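Local coordinates for protein aerobactin synthase IucA (Klebsiella pneumoniae subsp. pneumoniae, PDB 5JM8) that probably catalyses an ATP-dependent ligation in the making of the siderophore aerobactin, as a member of the NIS synthetase family, at residues T393-Q396 against A397-W401; A400-D403 against A404-Q408. All coordinates share one frame; numbering follows the deposited sequence.

Contact 1. Residues T393-Q396 against A397-W401; sequences TAQQ and AAHAW
Q395 and H399, one helical turn apart, run side by side and point the same way. The methylene CG of Q395 lies 3.5 Å from CE1 of the H399 imidazole, a van der Waals contact. CG of Q395 stands anti to its own backbone N (chi1 174°) and the chain continues extended, which carries it along the imidazole. The carbonyl oxygen of Q395 sits over one face of the ring, 3.3 Å from H399 CG and offset toward the rim, while accepting the backbone N-H of H399. A397 N gives to T393 O at 2.8 Å, and A398 and A400 likewise repeat the i to i+4 bond.

What starts this ladder is a capping box. T393 holds the N-cap position: its OG1 accepts from Q396 N at 2.9 Å, and T393 N in turn gives to Q396 OE1 at 2.9 Å, nearly straight at 165°. Threonine suits the place because its hydroxyl can take up an N-H of the first turn that has no carbonyl ahead of it, and glutamine because its extended chain reaches back to the cap residue. A398 and A400 add only methyl groups, small enough for the helix to be approached closely.

At its polar end H399 is fixed from outside, NE2 bonding to OD2 of D504, while L509 and R512 of helix 506-521 pack on its side chain. A397 and W401 meet V383 of helix 378-390, and A394 and A398 touch L503. Q313 of the second subunit packs on T393 and Q396, and A317 of that subunit on A400. Helix 394-420 therefore begins wedged between helices 378-390 and 506-521 and against a neighbouring subunit.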
ATOM      1  N   THR A 393     -21.093  25.160  -0.086  1.00 17.93           N
ATOM      2  CA  THR A 393     -20.439  26.259   0.622  1.00 14.85           C
ATOM      3  C   THR A 393     -19.794  25.772   1.908  1.00 16.13           C
ATOM      4  O   THR A 393     -20.157  24.726   2.444  1.00 13.72           O
ATOM      5  CB  THR A 393     -21.419  27.395   0.982  1.00 15.76           C
ATOM      6  OG1 THR A 393     -22.381  26.920   1.931  1.00 16.11           O
ATOM      7  CG2 THR A 393     -22.129  27.916  -0.259  1.00 19.25           C
ATOM      8  N   ALA A 394     -18.838  26.549   2.405  1.00 13.92           N
ATOM      9  CA  ALA A 394     -18.134  26.188   3.620  1.00 13.67           C
ATOM     10  C   ALA A 394     -19.101  26.169   4.800  1.00 13.83           C
ATOM     11  O   ALA A 394     -18.949  25.365   5.720  1.00 16.01           O
ATOM     12  CB  ALA A 394     -16.993  27.149   3.872  1.00 13.89           C
ATOM     13  N   GLN A 395     -20.099  27.049   4.772  1.00 14.32           N
ATOM     14  CA  GLN A 395     -21.107  27.086   5.830  1.00 14.56           C
ATOM     15  C   GLN A 395     -22.028  25.867   5.733  1.00 20.50           C
ATOM     16  O   GLN A 395     -22.406  25.286   6.750  1.00 22.17           O
ATOM     17  CB  GLN A 395     -21.928  28.385   5.770  1.00 15.22           C
ATOM     18  CG  GLN A 395     -23.105  28.417   6.754  1.00 15.56           C
ATOM     19  CD  GLN A 395     -23.701  29.805   6.947  1.00 20.94           C
ATOM     20  OE1 GLN A 395     -23.004  30.744   7.326  1.00 16.55           O
ATOM     21  NE2 GLN A 395     -25.005  29.927   6.713  1.00 16.65           N
ATOM     22  N   GLN A 396     -22.388  25.486   4.509  1.00 16.66           N
ATOM     23  CA  GLN A 396     -23.193  24.286   4.281  1.00 15.15           C
ATOM     24  C   GLN A 396     -22.432  23.041   4.711  1.00 20.17           C
ATOM     25  O   GLN A 396     -23.012  22.098   5.253  1.00 21.43           O
ATOM     26  CB  GLN A 396     -23.589  24.167   2.808  1.00 14.76           C
ATOM     27  CG  GLN A 396     -24.753  25.055   2.397  1.00 15.89           C
ATOM     28  CD  GLN A 396     -24.940  25.121   0.891  1.00 19.40           C
ATOM     29  OE1 GLN A 396     -23.997  24.916   0.127  1.00 17.86           O
ATOM     30  NE2 GLN A 396     -26.164  25.409   0.458  1.00 24.56           N
ATOM     31  N   ALA A 397     -21.128  23.040   4.460  1.00 13.18           N
ATOM     32  CA  ALA A 397     -20.273  21.944   4.885  1.00 12.73           C
ATOM     33  C   ALA A 397     -20.201  21.911   6.408  1.00 12.81           C
ATOM     34  O   ALA A 397     -20.191  20.842   7.019  1.00 14.33           O
ATOM     35  CB  ALA A 397     -18.886  22.085   4.278  1.00 12.50           C
ATOM     36  N   ALA A 398     -20.171  23.090   7.015  1.00 13.17           N
ATOM     37  CA  ALA A 398     -20.082  23.205   8.463  1.00 13.33           C
ATOM     38  C   ALA A 398     -21.348  22.681   9.125  1.00 16.57           C
ATOM     39  O   ALA A 398     -21.288  21.950  10.113  1.00 13.49           O
ATOM     40  CB  ALA A 398     -19.834  24.645   8.862  1.00 14.20           C
ATOM     41  N   HIS A 399     -22.495  23.068   8.580  1.00 13.84           N
ATOM     42  CA  HIS A 399     -23.778  22.587   9.074  1.00 14.31           C
ATOM     43  C   HIS A 399     -23.898  21.075   8.911  1.00 23.70           C
ATOM     44  O   HIS A 399     -24.317  20.374   9.834  1.00 24.68           O
ATOM     45  CB  HIS A 399     -24.923  23.280   8.341  1.00 14.50           C
ATOM     46  CG  HIS A 399     -25.043  24.739   8.651  1.00 18.79           C
ATOM     47  ND1 HIS A 399     -25.802  25.601   7.887  1.00 20.53           N
ATOM     48  CD2 HIS A 399     -24.510  25.489   9.645  1.00 21.42           C
ATOM     49  CE1 HIS A 399     -25.726  26.818   8.394  1.00 20.90           C
ATOM     50  NE2 HIS A 399     -24.949  26.778   9.462  1.00 21.61           N
ATOM     51  N   ALA A 400     -23.528  20.584   7.733  1.00 13.38           N
ATOM     52  CA  ALA A 400     -23.554  19.155   7.449  1.00 13.07           C
ATOM     53  C   ALA A 400     -22.671  18.375   8.419  1.00 13.18           C
ATOM     54  O   ALA A 400     -23.054  17.307   8.894  1.00 16.31           O
ATOM     55  CB  ALA A 400     -23.115  18.901   6.021  1.00 12.75           C
ATOM     56  N   TRP A 401     -21.489  18.909   8.706  1.00 13.89           N
ATOM     57  CA  TRP A 401     -20.560  18.251   9.617  1.00 12.94           C
ATOM     58  C   TRP A 401     -21.133  18.227  11.034  1.00 13.77           C
ATOM     59  O   TRP A 401     -21.070  17.206  11.720  1.00 14.67           O
ATOM     60  CB  TRP A 401     -19.197  18.952   9.595  1.00 12.95           C
ATOM     61  CG  TRP A 401     -18.077  18.113  10.149  1.00 12.84           C
ATOM     62  CD1 TRP A 401     -17.135  17.430   9.437  1.00 12.00           C
ATOM     63  CD2 TRP A 401     -17.791  17.865  11.532  1.00 13.05           C
ATOM     64  NE1 TRP A 401     -16.279  16.774  10.290  1.00 18.18           N
ATOM     65  CE2 TRP A 401     -16.661  17.027  11.581  1.00 14.46           C
ATOM     66  CE3 TRP A 401     -18.379  18.276  12.732  1.00 15.04           C
ATOM     67  CZ2 TRP A 401     -16.110  16.587  12.784  1.00 12.81           C
ATOM     68  CZ3 TRP A 401     -17.830  17.838  13.923  1.00 13.41           C
ATOM     69  CH2 TRP A 401     -16.708  17.004  13.940  1.00 12.73           C
TER

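Contact 2. Residues A400-D403 against A404-Q408; sequences AWVD and AYCHQ
The indole of W401 and the phenol ring of Y405 lie nearly parallel, with planes 13° apart, but slid so that they barely overlap: the centroid of the indole's six-membered ring is 5.9 Å from that of Y405. W401 CZ3 meets Y405 CB at 3.8 Å and CD1 at 3.9 Å. At the edge of the Y405 ring, near its plane, comes the carbonyl oxygen of V402. With CG anti to the backbone N in both residues (chi1 -162° and 168°), the two rings leave the helix on the same flank.

V402 CG1 and C406 SG, 4.5 Å apart, form a looser apolar pair that rests on V513 of helix 506-521. The carboxylate OD2 of D403 forms a salt bridge with R512 NH1 of that helix, while the D403 carbonyl oxygen accepts H407 N at 3.2 Å.

Large aromatics suit this buried flank, facing V494 and S490 respectively, and small A404 admits P440. This is an amphipathic helix of the FhuF-like region: W401, V402, Y405 and C406 pack against helices 475-500 and 506-521 and strand 440-445, H407 is exposed, and the Y405 side chain is about 11 Å from bound ATP.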
ATOM      1  N   ALA A 400     -23.528  20.584   7.733  1.00 13.38           N
ATOM      2  CA  ALA A 400     -23.554  19.155   7.449  1.00 13.07           C
ATOM      3  C   ALA A 400     -22.671  18.375   8.419  1.00 13.18           C
ATOM      4  O   ALA A 400     -23.054  17.307   8.894  1.00 16.31           O
ATOM      5  CB  ALA A 400     -23.115  18.901   6.021  1.00 12.75           C
ATOM      6  N   TRP A 401     -21.489  18.909   8.706  1.00 13.89           N
ATOM      7  CA  TRP A 401     -20.560  18.251   9.617  1.00 12.94           C
ATOM      8  C   TRP A 401     -21.133  18.227  11.034  1.00 13.77           C
ATOM      9  O   TRP A 401     -21.070  17.206  11.720  1.00 14.67           O
ATOM     10  CB  TRP A 401     -19.197  18.952   9.595  1.00 12.95           C
ATOM     11  CG  TRP A 401     -18.077  18.113  10.149  1.00 12.84           C
ATOM     12  CD1 TRP A 401     -17.135  17.430   9.437  1.00 12.00           C
ATOM     13  CD2 TRP A 401     -17.791  17.865  11.532  1.00 13.05           C
ATOM     14  NE1 TRP A 401     -16.279  16.774  10.290  1.00 18.18           N
ATOM     15  CE2 TRP A 401     -16.661  17.027  11.581  1.00 14.46           C
ATOM     16  CE3 TRP A 401     -18.379  18.276  12.732  1.00 15.04           C
ATOM     17  CZ2 TRP A 401     -16.110  16.587  12.784  1.00 12.81           C
ATOM     18  CZ3 TRP A 401     -17.830  17.838  13.923  1.00 13.41           C
ATOM     19  CH2 TRP A 401     -16.708  17.004  13.940  1.00 12.73           C
ATOM     20  N   VAL A 402     -21.704  19.350  11.465  1.00 14.06           N
ATOM     21  CA  VAL A 402     -22.287  19.453  12.801  1.00 14.08           C
ATOM     22  C   VAL A 402     -23.522  18.569  12.962  1.00 16.57           C
ATOM     23  O   VAL A 402     -23.717  17.954  14.011  1.00 20.34           O
ATOM     24  CB  VAL A 402     -22.671  20.910  13.137  1.00 15.99           C
ATOM     25  CG1 VAL A 402     -23.508  20.972  14.416  1.00 17.63           C
ATOM     26  CG2 VAL A 402     -21.423  21.765  13.282  1.00 16.63           C
ATOM     27  N   ASP A 403     -24.368  18.525  11.939  1.00 13.98           N
ATOM     28  CA  ASP A 403     -25.559  17.682  11.983  1.00 14.66           C
ATOM     29  C   ASP A 403     -25.192  16.206  12.076  1.00 14.69           C
ATOM     30  O   ASP A 403     -25.788  15.458  12.848  1.00 17.82           O
ATOM     31  CB  ASP A 403     -26.430  17.921  10.752  1.00 18.95           C
ATOM     32  CG  ASP A 403     -26.995  19.325  10.701  1.00 25.96           C
ATOM     33  OD1 ASP A 403     -26.969  20.019  11.742  1.00 31.22           O
ATOM     34  OD2 ASP A 403     -27.471  19.733   9.622  1.00 26.92           O
ATOM     35  N   ALA A 404     -24.209  15.793  11.282  1.00 14.03           N
ATOM     36  CA  ALA A 404     -23.751  14.409  11.287  1.00 13.98           C
ATOM     37  C   ALA A 404     -23.075  14.057  12.605  1.00 16.39           C
ATOM     38  O   ALA A 404     -23.123  12.910  13.048  1.00 21.60           O
ATOM     39  CB  ALA A 404     -22.805  14.167  10.131  1.00 13.87           C
ATOM     40  N   TYR A 405     -22.436  15.046  13.223  1.00 13.43           N
ATOM     41  CA  TYR A 405     -21.799  14.856  14.521  1.00 13.48           C
ATOM     42  C   TYR A 405     -22.846  14.526  15.577  1.00 16.77           C
ATOM     43  O   TYR A 405     -22.640  13.657  16.422  1.00 21.10           O
ATOM     44  CB  TYR A 405     -21.012  16.106  14.919  1.00 13.49           C
ATOM     45  CG  TYR A 405     -20.555  16.122  16.364  1.00 13.79           C
ATOM     46  CD1 TYR A 405     -19.356  15.534  16.742  1.00 14.02           C
ATOM     47  CD2 TYR A 405     -21.319  16.738  17.345  1.00 15.53           C
ATOM     48  CE1 TYR A 405     -18.932  15.553  18.061  1.00 15.66           C
ATOM     49  CE2 TYR A 405     -20.905  16.761  18.666  1.00 19.06           C
ATOM     50  CZ  TYR A 405     -19.711  16.167  19.018  1.00 19.14           C
ATOM     51  OH  TYR A 405     -19.296  16.188  20.332  1.00 20.47           O
ATOM     52  N   CYS A 406     -23.977  15.220  15.518  1.00 14.59           N
ATOM     53  CA  CYS A 406     -25.074  14.978  16.446  1.00 17.07           C
ATOM     54  C   CYS A 406     -25.653  13.576  16.278  1.00 17.13           C
ATOM     55  O   CYS A 406     -25.882  12.868  17.259  1.00 18.69           O
ATOM     56  CB  CYS A 406     -26.176  16.020  16.248  1.00 21.26           C
ATOM     57  SG  CYS A 406     -25.673  17.707  16.618  1.00 23.56           S
ATOM     58  N   HIS A 407     -25.885  13.181  15.031  1.00 15.33           N
ATOM     59  CA  HIS A 407     -26.492  11.888  14.733  1.00 17.99           C
ATOM     60  C   HIS A 407     -25.557  10.714  15.019  1.00 22.43           C
ATOM     61  O   HIS A 407     -26.003   9.658  15.468  1.00 20.87           O
ATOM     62  CB  HIS A 407     -26.930  11.829  13.269  1.00 18.04           C
ATOM     63  CG  HIS A 407     -28.149  12.643  12.964  1.00 20.14           C
ATOM     64  ND1 HIS A 407     -28.135  13.700  12.080  1.00 23.18           N
ATOM     65  CD2 HIS A 407     -29.423  12.546  13.415  1.00 18.50           C
ATOM     66  CE1 HIS A 407     -29.347  14.222  12.002  1.00 23.89           C
ATOM     67  NE2 HIS A 407     -30.146  13.540  12.803  1.00 20.66           N
ATOM     68  N   GLN A 408     -24.268  10.899  14.747  1.00 14.18           N
ATOM     69  CA  GLN A 408     -23.295   9.819  14.883  1.00 13.95           C
ATOM     70  C   GLN A 408     -22.673   9.726  16.273  1.00 18.92           C
ATOM     71  O   GLN A 408     -22.349   8.629  16.731  1.00 20.78           O
ATOM     72  CB  GLN A 408     -22.175   9.986  13.852  1.00 13.32           C
ATOM     73  CG  GLN A 408     -22.627   9.845  12.405  1.00 13.06           C
ATOM     74  CD  GLN A 408     -23.217   8.481  12.109  1.00 24.97           C
ATOM     75  OE1 GLN A 408     -23.061   7.539  12.888  1.00 21.06           O
ATOM     76  NE2 GLN A 408     -23.908   8.371  10.984  1.00 13.14           N
TER

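How the contacts relate
Following the chain from its N terminus, helix 378-390 leads through a short connection to contact 1, where helix 394-420 begins, and contact 2 takes over two turns later. Neither contact closes a long loop: each joins adjoining segments of one helix, and they overlap end to end at A400 and W401 rather than nest or cross. Their centres are 10 Å apart. Contact 1 places the helix start beside helix 378-390 and the second subunit; contact 2 sets the same helix against helices 475-500 and 506-521, beside strand 440-445. Helix 506-521 is shared, its R512 touching H399 in the first and pairing with D403 in the second.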